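PDB 5ITG: sorbitol dehydrogenase from Gluconobacter oxydans, which probably oxidises D-sorbitol to L-sorbose with a nicotinamide cofactor of the NADP type as hydride acceptor. Local coordinates for residues A[146-149]-A[150-153]. Residues are numbered along the deposited sequence; the frame is centred on the assembly and turned at random.
Sequences LENA and AVKA
Asn148 grips the first turn of helix 149-156 through its side-chain amide: OD1 accepts a hydrogen bond from Val151 N at 3.2 Å, and the donor lies in the carbonyl plane, on a lone pair. CG stands anti to the backbone N and beside the carbonyl carbon (chi1 179°), and chi2 of -84° turns OD1 to the Val151 amide, a reach that suits asparagine because its acceptor stands just two bonds beyond CB. The same residue's backbone O takes Lys152 N at 3.0 Å, so Asn148 holds two successive amides of the turn, while Ala149 O receives Ala153 N. With an alanine here, the Val151 amide would probably lose its side-chain acceptor and Val151 CG2 its contact with OD1, though the bond from Lys152 N to the backbone O could remain.

The contact's two sides differ in burial. Val151, the one buried residue, sets CG2 3.7 Å from Asn148 CB, the two side chains crossing at about a right angle; its nonpolar branches also touch Phe144 of the preceding loop and Tyr205 of helix 194-209.

Lys152 belongs to the solvent side, yet its methylenes lie close along loop carbonyls, CG being 3.1 Å from Leu146 O. CD is 3.3 Å from Glu147 O. Bent at chi3 and chi4, the chain leaves NZ 4.6 Å from Glu147 OE1, beyond a salt bridge, though the opposite charges probably attract weakly. Lysine suits this place by combining aliphatic length with a charged end. The whole is a classic asparagine N-cap, here opening a surface helix within the Rossmann-domain region of this mannitol dehydrogenase family member.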
loop_
_atom_site.group_PDB
_atom_site.type_symbol
_atom_site.label_atom_id
_atom_site.label_comp_id
_atom_site.label_asym_id
_atom_site.label_seq_id
_atom_site.Cartn_x
_atom_site.Cartn_y
_atom_site.Cartn_z
ATOM N N LEU A 146 -0.338 22.278 12.622
ATOM C CA LEU A 146 -0.719 23.631 12.229
ATOM C C LEU A 146 0.483 24.554 12.068
ATOM O O LEU A 146 0.337 25.714 11.691
ATOM C CB LEU A 146 -1.678 24.216 13.266
ATOM C CG LEU A 146 -2.952 23.391 13.457
ATOM C CD1 LEU A 146 -3.781 23.971 14.596
ATOM C CD2 LEU A 146 -3.737 23.371 12.155
ATOM N N GLU A 147 1.671 24.033 12.353
ATOM C CA GLU A 147 2.889 24.819 12.236
ATOM C C GLU A 147 3.518 24.681 10.856
ATOM O O GLU A 147 4.418 25.440 10.499
ATOM C CB GLU A 147 3.892 24.393 13.307
ATOM C CG GLU A 147 3.358 24.551 14.724
ATOM C CD GLU A 147 2.818 25.946 14.979
ATOM O OE1 GLU A 147 3.607 26.912 14.912
ATOM O OE2 GLU A 147 1.605 26.078 15.241
ATOM N N ASN A 148 3.043 23.712 10.079
ATOM C CA ASN A 148 3.580 23.502 8.747
ATOM C C ASN A 148 3.452 24.783 7.925
ATOM O O ASN A 148 2.397 25.420 7.901
ATOM C CB ASN A 148 2.857 22.344 8.059
ATOM C CG ASN A 148 3.361 22.103 6.658
ATOM O OD1 ASN A 148 2.928 22.756 5.712
ATOM N ND2 ASN A 148 4.301 21.176 6.518
ATOM N N ALA A 149 4.539 25.150 7.255
ATOM C CA ALA A 149 4.594 26.369 6.448
ATOM C C ALA A 149 3.468 26.521 5.434
ATOM O O ALA A 149 2.781 27.548 5.410
ATOM C CB ALA A 149 5.948 26.452 5.731
ATOM N N ALA A 150 3.283 25.512 4.589
ATOM C CA ALA A 150 2.239 25.572 3.573
ATOM C C ALA A 150 0.854 25.665 4.199
ATOM O O ALA A 150 -0.019 26.371 3.691
ATOM C CB ALA A 150 2.323 24.353 2.663
ATOM N N VAL A 151 0.651 24.952 5.301
ATOM C CA VAL A 151 -0.643 24.966 5.983
ATOM C C VAL A 151 -0.978 26.350 6.526
ATOM O O VAL A 151 -2.111 26.831 6.389
ATOM C CB VAL A 151 -0.667 23.961 7.156
ATOM C CG1 VAL A 151 -1.959 24.107 7.945
ATOM C CG2 VAL A 151 -0.535 22.549 6.624
ATOM N N LYS A 152 0.006 26.989 7.150
ATOM C CA LYS A 152 -0.197 28.320 7.708
ATOM C C LYS A 152 -0.489 29.317 6.595
ATOM O O LYS A 152 -1.332 30.201 6.746
ATOM C CB LYS A 152 1.040 28.754 8.498
ATOM C CG LYS A 152 1.369 27.838 9.673
ATOM C CD LYS A 152 2.648 28.269 10.388
ATOM C CE LYS A 152 2.504 29.645 11.026
ATOM N NZ LYS A 152 1.376 29.677 12.004
ATOM N N ALA A 153 0.201 29.172 5.470
ATOM C CA ALA A 153 -0.013 30.069 4.343
ATOM C C ALA A 153 -1.435 29.899 3.819
ATOM O O ALA A 153 -2.108 30.878 3.473
ATOM C CB ALA A 153 0.999 29.779 3.240
#